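Local structure of lipid-transfer protein (Thermomonospora curvata, 6OK1) at residues Ala9-Ile13 / Val355-Arg359; Asn184-Phe189 / His336-Glu342; Trp243-Gln247 / Gln276-Ser281; Gln253-Thr257 / Thr378-Thr382. The protein belongs to the thiolase superfamily and is named a lipid-transfer protein; in the crystal it assembles with a second copy and with ChsH2, a DUF35 protein. The contacts are given in a common frame with arbitrary orientation. Where two conformers were deposited one is given. Numbering follows the deposited sequence.

How the contacts relate
Contacts 2, 3 and 4 are buried. Contact 1 is only partly so. Contacts 1 and 3 each lay a helix on one mixed sheet, and their strands 8-15 and 240-248 are neighbours in it. Contact 1 relies on isoleucine, valine and a water-bridged arginine, contact 3 on glutamine amides that bind strand backbone. Contact 2 joins a loop to a short helical turn through side-chain and backbone hydrogen bonds; contact 4 joins two loops through one weak backbone bond and methionine packing. Contacts 3 and 4 touch where Gln247 CB lies 3.8 Å from Thr382 O, and both reach the second subunit. Contacts 1 and 4 lie on opposite sides of the chain's centre.

Contact 1 (Ala9-Ile13 / Val355-Arg359); sequences AIAGI and VRLVR
Strand 9-13 crosses the last turn of helix 348-359 at -104°, with the segment axes 10.2 Å apart. The nearest CA atoms are those of Ile10 and Val355, 7.3 Å apart. Ile13, Val355 and Arg359 have the most surface covered. A classic beta bulge at Ala11 and Gly12, both facing Val225, sets the pattern: Ile10 and Ile13 direct their CA-to-CB bonds toward the helix, while Ala11 directs its own away. Ile13 (chi1 p, chi2 t) puts CG2 3.8 Å from Val355 CG1 and CD1 4.0 Å from Arg356 CG. Val355 (t) also meets Ile10, CG2 to CG2 at 3.7 Å. Arg359 is extended (m, t, t). Its NH1 lies 3.9 Å from Ile13 CG1, and its NH2 is salt-bridged to Asp40. Water 1 accepts from Arg359 NE at 2.9 Å and donates to Ile10 O at 2.8 Å. This is helix-on-sheet packing of the layered thiolase fold. The strand runs between strands 219-228 and 240-248, and Leu387 of strand 382-388 touches both Ile10 and Val355.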
loop_
_atom_site.group_PDB
_atom_site.type_symbol
_atom_site.label_atom_id
_atom_site.label_comp_id
_atom_site.label_asym_id
_atom_site.label_seq_id
_atom_site.Cartn_x
_atom_site.Cartn_y
_atom_site.Cartn_z
ATOM N N ALA A 9 0.792 -22.046 7.402
ATOM C CA ALA A 9 -0.108 -22.094 8.528
ATOM C C ALA A 9 0.138 -20.919 9.472
ATOM O O ALA A 9 1.258 -20.419 9.574
ATOM C CB ALA A 9 0.082 -23.414 9.289
ATOM N N ILE A 10 -0.897 -20.545 10.219
ATOM C CA ILE A 10 -0.759 -19.574 11.300
ATOM C C ILE A 10 -0.363 -20.306 12.571
ATOM O O ILE A 10 -1.093 -21.169 13.077
ATOM C CB ILE A 10 -2.045 -18.765 11.517
ATOM C CG1 ILE A 10 -2.398 -17.970 10.251
ATOM C CG2 ILE A 10 -1.854 -17.820 12.715
ATOM C CD1 ILE A 10 -3.703 -17.221 10.332
ATOM N N ALA A 11 0.795 -19.940 13.091
ATOM C CA ALA A 11 1.372 -20.568 14.258
ATOM C C ALA A 11 1.359 -19.678 15.477
ATOM O O ALA A 11 1.531 -20.182 16.589
ATOM C CB ALA A 11 2.820 -20.976 13.970
ATOM N N GLY A 12 1.174 -18.371 15.292
ATOM C CA GLY A 12 1.179 -17.441 16.396
ATOM C C GLY A 12 0.168 -16.340 16.193
ATOM O O GLY A 12 -0.034 -15.869 15.068
ATOM N N ILE A 13 -0.466 -15.948 17.298
ATOM C CA ILE A 13 -1.347 -14.793 17.375
ATOM C C ILE A 13 -0.922 -13.939 18.564
ATOM O O ILE A 13 -0.480 -14.440 19.604
ATOM C CB ILE A 13 -2.840 -15.190 17.481
ATOM C CG1 ILE A 13 -3.109 -15.962 18.781
ATOM C CG2 ILE A 13 -3.239 -16.011 16.248
ATOM C CD1 ILE A 13 -4.558 -16.362 18.965
ATOM N N VAL A 355 -8.256 -18.758 14.356
ATOM C CA VAL A 355 -7.124 -19.571 14.782
ATOM C C VAL A 355 -7.449 -20.279 16.096
ATOM O O VAL A 355 -7.202 -21.484 16.257
ATOM C CB VAL A 355 -5.864 -18.696 14.905
ATOM C CG1 VAL A 355 -4.723 -19.477 15.592
ATOM C CG2 VAL A 355 -5.403 -18.182 13.512
ATOM N N ARG A 356 -8.030 -19.553 17.052
ATOM C CA ARG A 356 -8.403 -20.193 18.313
ATOM C C ARG A 356 -9.394 -21.320 18.093
ATOM O O ARG A 356 -9.291 -22.380 18.730
ATOM C CB ARG A 356 -8.983 -19.168 19.280
ATOM C CG ARG A 356 -7.999 -18.144 19.758
ATOM C CD ARG A 356 -8.674 -17.246 20.809
ATOM N NE ARG A 356 -7.985 -15.991 20.933
ATOM C CZ ARG A 356 -8.394 -14.829 20.436
ATOM N NH1 ARG A 356 -9.572 -14.681 19.820
ATOM N NH2 ARG A 356 -7.611 -13.798 20.627
ATOM N N LEU A 357 -10.372 -21.112 17.208
ATOM C CA LEU A 357 -11.354 -22.158 16.948
ATOM C C LEU A 357 -10.668 -23.418 16.431
ATOM O O LEU A 357 -10.973 -24.533 16.889
ATOM C CB LEU A 357 -12.406 -21.647 15.959
ATOM C CG LEU A 357 -13.401 -20.609 16.490
ATOM C CD1 LEU A 357 -14.144 -19.914 15.326
ATOM C CD2 LEU A 357 -14.388 -21.242 17.418
ATOM N N VAL A 358 -9.698 -23.261 15.513
ATOM C CA VAL A 358 -8.966 -24.425 15.007
ATOM C C VAL A 358 -8.156 -25.073 16.127
ATOM O O VAL A 358 -8.098 -26.306 16.236
ATOM C CB VAL A 358 -8.074 -24.025 13.817
ATOM C CG1 VAL A 358 -7.162 -25.192 13.412
ATOM C CG2 VAL A 358 -8.937 -23.598 12.640
ATOM N N ARG A 359 -7.511 -24.259 16.962
ATOM C CA ARG A 359 -6.740 -24.766 18.090
ATOM C C ARG A 359 -7.616 -25.416 19.146
ATOM O O ARG A 359 -7.120 -26.258 19.906
ATOM C CB ARG A 359 -5.951 -23.628 18.754
ATOM C CG ARG A 359 -4.849 -23.022 17.931
ATOM C CD ARG A 359 -4.257 -21.818 18.670
ATOM N NE ARG A 359 -3.074 -21.267 18.027
ATOM C CZ ARG A 359 -2.372 -20.252 18.518
ATOM N NH1 ARG A 359 -2.741 -19.701 19.667
ATOM N NH2 ARG A 359 -1.313 -19.802 17.868
HETATM O O HOH W 1 -1.691 -22.058 15.661
#

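Contact 2 (Asn184-Phe189 / His336-Glu342); sequences NPKAWF and HGGQLGE
Asn184 (chi1 t) reaches with its amide between the His336 carbonyl and the Glu342 carboxylate and bonds to both. Two turn motifs shape its own segment, 184-189. A type I beta turn runs from Asn184 to Ala187, with Ala187 N bonded to Asn184 O at 2.9 Å. An Asx turn adds Lys186 N to Asn184 OD1 at 3.0 Å. OD1 is thus used locally, while ND2 donates to His336 O at 2.9 Å and to Glu342 OE2 at 2.8 Å. Glu342 has the largest covered area here. Its side chain is extended through chi1 and chi2 (both t), and its OE1 accepts from Asn349.

In the partner segment Gly337 (phi/psi 110/-6) and Gly338 (76/-177), both with positive phi, lead into a short helical turn. At Gly341 a CB would clash with Gly337 O, so the tight turn has no room for a side chain. The segments come closest at Ala187 and Glu342, whose CA atoms are 3.8 Å apart; Ala187 CB is 3.5 Å from Gly341 O. Phe189 (chi1 m) lies beside this turn and forms a cation-pi pair with Arg178 of helix 167-182. The contact joins the N- and C-terminal thiolase family regions. Trp188 N donates to Glu342 O at 3.0 Å, and Phe189 N makes a weak bond of 3.4 Å to Gly341 O.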
loop_
_atom_site.group_PDB
_atom_site.type_symbol
_atom_site.label_atom_id
_atom_site.label_comp_id
_atom_site.label_asym_id
_atom_site.label_seq_id
_atom_site.Cartn_x
_atom_site.Cartn_y
_atom_site.Cartn_z
ATOM N N ASN A 184 -16.794 -13.130 26.486
ATOM C CA ASN A 184 -15.417 -12.992 26.022
ATOM C C ASN A 184 -14.709 -11.915 26.835
ATOM O O ASN A 184 -14.948 -10.718 26.604
ATOM C CB ASN A 184 -15.384 -12.619 24.541
ATOM C CG ASN A 184 -13.981 -12.416 24.045
ATOM O OD1 ASN A 184 -13.010 -12.622 24.783
ATOM N ND2 ASN A 184 -13.855 -11.986 22.794
ATOM N N PRO A 185 -13.824 -12.274 27.773
ATOM C CA PRO A 185 -13.209 -11.243 28.627
ATOM C C PRO A 185 -12.435 -10.196 27.855
ATOM O O PRO A 185 -12.180 -9.110 28.394
ATOM C CB PRO A 185 -12.277 -12.057 29.547
ATOM C CG PRO A 185 -12.880 -13.437 29.579
ATOM C CD PRO A 185 -13.455 -13.639 28.200
ATOM N N LYS A 186 -12.029 -10.490 26.622
ATOM C CA LYS A 186 -11.277 -9.528 25.818
ATOM C C LYS A 186 -12.177 -8.547 25.084
ATOM O O LYS A 186 -11.680 -7.545 24.556
ATOM C CB LYS A 186 -10.414 -10.265 24.796
ATOM C CG LYS A 186 -9.417 -11.242 25.387
ATOM C CD LYS A 186 -8.366 -10.526 26.202
ATOM C CE LYS A 186 -7.330 -11.516 26.755
ATOM N NZ LYS A 186 -6.318 -10.847 27.626
ATOM N N ALA A 187 -13.472 -8.820 25.041
ATOM C CA ALA A 187 -14.420 -8.027 24.275
ATOM C C ALA A 187 -14.820 -6.764 25.019
ATOM O O ALA A 187 -14.936 -6.744 26.252
ATOM C CB ALA A 187 -15.667 -8.862 23.967
ATOM N N TRP A 188 -15.052 -5.689 24.257
ATOM C CA TRP A 188 -15.449 -4.450 24.903
ATOM C C TRP A 188 -16.770 -4.615 25.615
ATOM O O TRP A 188 -16.996 -3.993 26.658
ATOM C CB TRP A 188 -15.558 -3.299 23.902
ATOM C CG TRP A 188 -15.805 -2.010 24.616
ATOM C CD1 TRP A 188 -16.957 -1.288 24.632
ATOM C CD2 TRP A 188 -14.877 -1.314 25.462
ATOM N NE1 TRP A 188 -16.808 -0.179 25.430
ATOM C CE2 TRP A 188 -15.538 -0.173 25.949
ATOM C CE3 TRP A 188 -13.549 -1.549 25.856
ATOM C CZ2 TRP A 188 -14.923 0.741 26.805
ATOM C CZ3 TRP A 188 -12.933 -0.634 26.714
ATOM C CH2 TRP A 188 -13.634 0.492 27.188
ATOM N N PHE A 189 -17.654 -5.455 25.081
ATOM C CA PHE A 189 -18.970 -5.652 25.670
ATOM C C PHE A 189 -19.059 -6.956 26.457
ATOM O O PHE A 189 -20.132 -7.565 26.559
ATOM C CB PHE A 189 -20.038 -5.559 24.590
ATOM C CG PHE A 189 -20.164 -4.169 24.015
ATOM C CD1 PHE A 189 -20.743 -3.134 24.760
ATOM C CD2 PHE A 189 -19.676 -3.886 22.752
ATOM C CE1 PHE A 189 -20.845 -1.850 24.249
ATOM C CE2 PHE A 189 -19.776 -2.590 22.234
ATOM C CZ PHE A 189 -20.366 -1.584 22.971
ATOM N N HIS A 336 -16.086 -14.760 19.001
ATOM C CA HIS A 336 -15.437 -13.731 19.813
ATOM C C HIS A 336 -16.324 -12.518 20.062
ATOM O O HIS A 336 -15.992 -11.681 20.911
ATOM C CB HIS A 336 -14.136 -13.262 19.137
ATOM C CG HIS A 336 -14.328 -12.688 17.765
ATOM N ND1 HIS A 336 -15.180 -13.241 16.828
ATOM C CD2 HIS A 336 -13.752 -11.622 17.163
ATOM C CE1 HIS A 336 -15.126 -12.529 15.714
ATOM N NE2 HIS A 336 -14.266 -11.541 15.894
ATOM N N GLY A 337 -17.416 -12.381 19.324
ATOM C CA GLY A 337 -18.269 -11.214 19.410
ATOM C C GLY A 337 -18.219 -10.323 18.185
ATOM O O GLY A 337 -18.999 -9.367 18.101
ATOM N N GLY A 338 -17.330 -10.614 17.234
ATOM C CA GLY A 338 -17.243 -9.847 16.000
ATOM C C GLY A 338 -16.570 -8.497 16.156
ATOM O O GLY A 338 -16.078 -8.113 17.222
ATOM N N GLN A 339 -16.531 -7.759 15.036
ATOM C CA GLN A 339 -16.104 -6.373 15.105
ATOM C C GLN A 339 -17.072 -5.578 15.966
ATOM O O GLN A 339 -16.680 -4.598 16.611
ATOM C CB GLN A 339 -16.030 -5.752 13.706
ATOM C CG GLN A 339 -15.140 -6.511 12.746
ATOM C CD GLN A 339 -13.704 -6.497 13.177
ATOM O OE1 GLN A 339 -13.026 -5.486 13.046
ATOM N NE2 GLN A 339 -13.228 -7.623 13.687
ATOM N N LEU A 340 -18.349 -5.988 15.957
ATOM C CA LEU A 340 -19.410 -5.255 16.647
ATOM C C LEU A 340 -19.308 -5.411 18.162
ATOM O O LEU A 340 -19.549 -4.452 18.908
ATOM C CB LEU A 340 -20.775 -5.756 16.167
ATOM C CG LEU A 340 -21.967 -4.906 16.560
ATOM C CD1 LEU A 340 -22.221 -3.850 15.521
ATOM C CD2 LEU A 340 -23.197 -5.765 16.761
ATOM N N GLY A 341 -18.942 -6.602 18.626
ATOM C CA GLY A 341 -18.948 -6.946 20.041
ATOM C C GLY A 341 -17.592 -7.017 20.722
ATOM O O GLY A 341 -17.484 -6.725 21.914
ATOM N N GLU A 342 -16.547 -7.437 20.003
ATOM C CA GLU A 342 -15.214 -7.528 20.614
ATOM C C GLU A 342 -14.461 -6.220 20.398
ATOM O O GLU A 342 -14.165 -5.498 21.354
ATOM C CB GLU A 342 -14.420 -8.714 20.058
ATOM C CG GLU A 342 -13.012 -8.772 20.663
ATOM C CD GLU A 342 -12.192 -9.945 20.187
ATOM O OE1 GLU A 342 -11.671 -9.855 19.071
ATOM O OE2 GLU A 342 -12.042 -10.936 20.923
#

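Contact 3 (Trp243-Gln247 / Gln276-Ser281); sequences WGAAQ and QLYAQS
The Gln280 side-chain amide pairs with both backbone polar atoms of Ala245. Ala245 N donates to Gln280 OE1 at 2.7 Å, and Gln280 NE2 donates to Ala245 O at 3.0 Å. One turn earlier, Gln276 NE2 donates to Gln247 O at 2.9 Å. Water 2 completes that end: it accepts from Gln247 N at 2.9 Å and donates to Gln276 OE1 at 2.7 Å. Both glutamines have chi1 m and chi2 t. The Gln247 side chain instead bonds through OE1 to Phe76 N of the second subunit.

Strand 243-247 and helix 276-281 run at 145° to each other, with axes 6.5 Å apart. Gly244 allows this: its CA is 4.5 Å from Leu277 CA, and a CB there would sit tightly, 3.0 Å from Leu277 CD2. Leu277 (m, t) brings CD2 to 3.4 Å from Gly244 C and 3.9 Å from Ala246 CB. Ala246 CB meets Gln276 CB at 3.6 Å. Ser281 CB meets Trp243 CB at 3.9 Å, and Ser281 OG donates to Leu277 O at 2.7 Å. Trp243 and Gly244 form a classic beta bulge opposite Ile386. Glycine and alanine allow an unusually close version of helix on sheet, the layering of the thiolase fold.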
loop_
_atom_site.group_PDB
_atom_site.type_symbol
_atom_site.label_atom_id
_atom_site.label_comp_id
_atom_site.label_asym_id
_atom_site.label_seq_id
_atom_site.Cartn_x
_atom_site.Cartn_y
_atom_site.Cartn_z
ATOM N N TRP A 243 -5.805 -23.347 4.266
ATOM C CA TRP A 243 -6.327 -24.174 3.181
ATOM C C TRP A 243 -6.936 -23.361 2.053
ATOM O O TRP A 243 -6.941 -23.815 0.900
ATOM C CB TRP A 243 -7.381 -25.138 3.704
ATOM C CG TRP A 243 -6.748 -26.329 4.326
ATOM C CD1 TRP A 243 -6.826 -26.709 5.619
ATOM C CD2 TRP A 243 -5.884 -27.278 3.672
ATOM N NE1 TRP A 243 -6.096 -27.871 5.826
ATOM C CE2 TRP A 243 -5.504 -28.233 4.645
ATOM C CE3 TRP A 243 -5.417 -27.425 2.367
ATOM C CZ2 TRP A 243 -4.671 -29.299 4.352
ATOM C CZ3 TRP A 243 -4.589 -28.504 2.074
ATOM C CH2 TRP A 243 -4.221 -29.417 3.066
ATOM N N GLY A 244 -7.468 -22.191 2.366
ATOM C CA GLY A 244 -7.901 -21.259 1.355
ATOM C C GLY A 244 -7.497 -19.858 1.748
ATOM O O GLY A 244 -7.547 -19.487 2.927
ATOM N N ALA A 245 -7.084 -19.088 0.756
ATOM C CA ALA A 245 -6.743 -17.679 0.956
ATOM C C ALA A 245 -6.964 -16.989 -0.368
ATOM O O ALA A 245 -6.348 -17.374 -1.365
ATOM C CB ALA A 245 -5.293 -17.521 1.415
ATOM N N ALA A 246 -7.831 -15.976 -0.389
ATOM C CA ALA A 246 -8.283 -15.424 -1.651
ATOM C C ALA A 246 -8.598 -13.945 -1.490
ATOM O O ALA A 246 -9.029 -13.499 -0.412
ATOM C CB ALA A 246 -9.543 -16.151 -2.150
ATOM N N GLN A 247 -8.420 -13.214 -2.591
ATOM C CA GLN A 247 -8.858 -11.829 -2.764
ATOM C C GLN A 247 -9.959 -11.782 -3.806
ATOM O O GLN A 247 -10.050 -12.646 -4.672
ATOM C CB GLN A 247 -7.731 -10.923 -3.254
ATOM C CG GLN A 247 -6.664 -10.647 -2.242
ATOM C CD GLN A 247 -5.648 -9.640 -2.763
ATOM O OE1 GLN A 247 -4.850 -9.925 -3.667
ATOM N NE2 GLN A 247 -5.688 -8.439 -2.216
ATOM N N GLN A 276 -13.005 -19.177 -4.851
ATOM C CA GLN A 276 -11.603 -19.540 -4.774
ATOM C C GLN A 276 -11.312 -20.336 -3.510
ATOM O O GLN A 276 -10.533 -21.297 -3.544
ATOM C CB GLN A 276 -10.731 -18.286 -4.823
ATOM C CG GLN A 276 -10.792 -17.576 -6.120
ATOM C CD GLN A 276 -10.125 -16.234 -6.010
ATOM O OE1 GLN A 276 -8.915 -16.130 -6.153
ATOM N NE2 GLN A 276 -10.901 -15.211 -5.692
ATOM N N LEU A 277 -11.879 -19.918 -2.372
ATOM C CA LEU A 277 -11.633 -20.631 -1.119
ATOM C C LEU A 277 -12.058 -22.078 -1.231
ATOM O O LEU A 277 -11.348 -22.978 -0.770
ATOM C CB LEU A 277 -12.384 -20.000 0.030
ATOM C CG LEU A 277 -11.984 -18.575 0.360
ATOM C CD1 LEU A 277 -12.870 -18.041 1.490
ATOM C CD2 LEU A 277 -10.524 -18.547 0.766
ATOM N N TYR A 278 -13.240 -22.320 -1.781
ATOM C CA TYR A 278 -13.712 -23.701 -1.899
ATOM C C TYR A 278 -12.897 -24.488 -2.920
ATOM O O TYR A 278 -12.608 -25.678 -2.713
ATOM C CB TYR A 278 -15.193 -23.714 -2.263
ATOM C CG TYR A 278 -16.074 -23.168 -1.183
ATOM C CD1 TYR A 278 -15.943 -23.599 0.136
ATOM C CD2 TYR A 278 -17.023 -22.190 -1.467
ATOM C CE1 TYR A 278 -16.730 -23.092 1.137
ATOM C CE2 TYR A 278 -17.831 -21.677 -0.460
ATOM C CZ TYR A 278 -17.678 -22.138 0.838
ATOM O OH TYR A 278 -18.451 -21.654 1.859
ATOM N N ALA A 279 -12.540 -23.870 -4.042
ATOM C CA ALA A 279 -11.746 -24.581 -5.035
ATOM C C ALA A 279 -10.347 -24.889 -4.507
ATOM O O ALA A 279 -9.803 -25.977 -4.757
ATOM C CB ALA A 279 -11.668 -23.774 -6.325
ATOM N N GLN A 280 -9.743 -23.945 -3.791
ATOM C CA GLN A 280 -8.385 -24.144 -3.288
ATOM C C GLN A 280 -8.346 -25.287 -2.283
ATOM O O GLN A 280 -7.446 -26.137 -2.310
ATOM C CB GLN A 280 -7.873 -22.872 -2.614
ATOM C CG GLN A 280 -7.504 -21.756 -3.569
ATOM C CD GLN A 280 -7.275 -20.461 -2.823
ATOM O OE1 GLN A 280 -7.398 -20.425 -1.611
ATOM N NE2 GLN A 280 -6.953 -19.401 -3.537
ATOM N N SER A 281 -9.293 -25.281 -1.359
ATOM C CA SER A 281 -9.291 -26.172 -0.211
ATOM C C SER A 281 -9.905 -27.526 -0.502
ATOM O O SER A 281 -9.774 -28.439 0.330
ATOM C CB SER A 281 -10.059 -25.528 0.943
ATOM O OG SER A 281 -11.439 -25.319 0.624
HETATM O O HOH W 2 -7.121 -14.612 -4.734
#

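Contact 4 (Gln253-Thr257 / Thr378-Thr382); sequences QHMMT and TGVPT
Met256 and Val380 are central to this meeting of two loops. Met256 has positive phi (71°, psi -1°) and an all-m side chain (chi1 to chi3). This curled rotamer puts its SD 3.6 Å from Val380 CG1 and 3.4 Å from Thr378 O. Met255, in the conformer given (t, p, p), points away at CA-to-CB but turns its SD back to 3.4 Å from Val380 CG1. Val380 (chi1 m) thus meets both sulfurs through one methyl. Gly379 (92/-5) lies against Met256, CA to CA 4.4 Å, where a CB would clash with Met256 SD. Met256 N makes a weak hydrogen bond of 2.9 Å to Gly379 O, and Met256 CA lies 3.0 Å from the same oxygen as a CA-H...O contact.

Gln253 (t, p) brings CG to 3.9 Å from Pro381 CG. Its NE2 donates to His254 O at 3.2 Å, while OE1 accepts from Arg261. His254 bonds to Asp252 and packs on Arg66 of the second subunit and on the ChsH2 chain. This is plain packing of two loops in the C-terminal thiolase-family region, one after strand 240-248, the other leading into strand 382-388. Met256 packs on helix 148-163, Thr378 and Thr382 on helix 268-281.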
loop_
_atom_site.group_PDB
_atom_site.type_symbol
_atom_site.label_atom_id
_atom_site.label_comp_id
_atom_site.label_asym_id
_atom_site.label_seq_id
_atom_site.Cartn_x
_atom_site.Cartn_y
_atom_site.Cartn_z
ATOM N N GLN A 253 -16.295 -2.337 -9.469
ATOM C CA GLN A 253 -16.073 -2.193 -8.045
ATOM C C GLN A 253 -15.735 -0.752 -7.680
ATOM O O GLN A 253 -14.872 -0.127 -8.309
ATOM C CB GLN A 253 -14.933 -3.100 -7.626
ATOM C CG GLN A 253 -14.725 -3.131 -6.128
ATOM C CD GLN A 253 -15.740 -3.977 -5.407
ATOM O OE1 GLN A 253 -15.974 -5.123 -5.763
ATOM N NE2 GLN A 253 -16.331 -3.406 -4.338
ATOM N N HIS A 254 -16.400 -0.234 -6.638
ATOM C CA HIS A 254 -16.089 1.058 -6.028
ATOM C C HIS A 254 -15.740 0.832 -4.559
ATOM O O HIS A 254 -15.924 -0.250 -4.015
ATOM C CB HIS A 254 -17.271 2.035 -6.189
ATOM C CG HIS A 254 -17.594 2.334 -7.612
ATOM N ND1 HIS A 254 -17.263 3.522 -8.225
ATOM C CD2 HIS A 254 -18.168 1.570 -8.567
ATOM C CE1 HIS A 254 -17.635 3.485 -9.493
ATOM N NE2 HIS A 254 -18.188 2.305 -9.727
ATOM N N MET A 255 -15.216 1.871 -3.927
ATOM C CA MET A 255 -14.866 1.834 -2.510
ATOM C C MET A 255 -16.112 2.169 -1.703
ATOM O O MET A 255 -16.485 3.346 -1.565
ATOM C CB MET A 255 -13.751 2.826 -2.209
ATOM C CG MET A 255 -13.359 2.887 -0.738
ATOM S SD MET A 255 -12.237 1.558 -0.304
ATOM C CE MET A 255 -10.700 2.360 -0.803
ATOM N N MET A 256 -16.779 1.128 -1.218
ATOM C CA MET A 256 -17.978 1.136 -0.388
ATOM C C MET A 256 -19.233 1.559 -1.124
ATOM O O MET A 256 -20.305 1.535 -0.516
ATOM C CB MET A 256 -17.824 2.034 0.847
ATOM C CG MET A 256 -16.735 1.551 1.763
ATOM S SD MET A 256 -17.144 -0.058 2.457
ATOM C CE MET A 256 -18.524 0.365 3.512
ATOM N N THR A 257 -19.156 1.900 -2.406
ATOM C CA THR A 257 -20.278 2.541 -3.084
ATOM C C THR A 257 -20.519 1.957 -4.481
ATOM O O THR A 257 -20.796 2.699 -5.434
ATOM C CB THR A 257 -20.066 4.048 -3.181
ATOM O OG1 THR A 257 -18.851 4.354 -3.869
ATOM C CG2 THR A 257 -20.003 4.670 -1.795
ATOM N N THR A 378 -16.452 -5.669 4.017
ATOM C CA THR A 378 -17.524 -5.728 3.043
ATOM C C THR A 378 -17.815 -4.349 2.452
ATOM O O THR A 378 -17.710 -3.308 3.126
ATOM C CB THR A 378 -18.776 -6.320 3.699
ATOM O OG1 THR A 378 -18.995 -5.660 4.942
ATOM C CG2 THR A 378 -18.572 -7.780 3.993
ATOM N N GLY A 379 -18.182 -4.349 1.169
ATOM C CA GLY A 379 -18.365 -3.133 0.416
ATOM C C GLY A 379 -17.132 -2.665 -0.316
ATOM O O GLY A 379 -17.209 -1.695 -1.072
ATOM N N VAL A 380 -16.013 -3.347 -0.116
ATOM C CA VAL A 380 -14.724 -2.975 -0.700
ATOM C C VAL A 380 -14.136 -4.217 -1.358
ATOM O O VAL A 380 -14.526 -5.346 -1.053
ATOM C CB VAL A 380 -13.744 -2.442 0.376
ATOM C CG1 VAL A 380 -14.088 -1.036 0.819
ATOM C CG2 VAL A 380 -13.690 -3.395 1.581
ATOM N N PRO A 381 -13.142 -4.037 -2.216
ATOM C CA PRO A 381 -12.288 -5.184 -2.553
ATOM C C PRO A 381 -11.903 -5.899 -1.277
ATOM O O PRO A 381 -11.469 -5.273 -0.297
ATOM C CB PRO A 381 -11.081 -4.530 -3.216
ATOM C CG PRO A 381 -11.591 -3.285 -3.776
ATOM C CD PRO A 381 -12.653 -2.792 -2.802
ATOM N N THR A 382 -12.044 -7.219 -1.292
ATOM C CA THR A 382 -12.074 -7.961 -0.053
ATOM C C THR A 382 -11.248 -9.233 -0.185
ATOM O O THR A 382 -10.476 -9.423 -1.136
ATOM C CB THR A 382 -13.544 -8.178 0.368
ATOM O OG1 THR A 382 -13.596 -8.684 1.704
ATOM C CG2 THR A 382 -14.307 -9.112 -0.566
#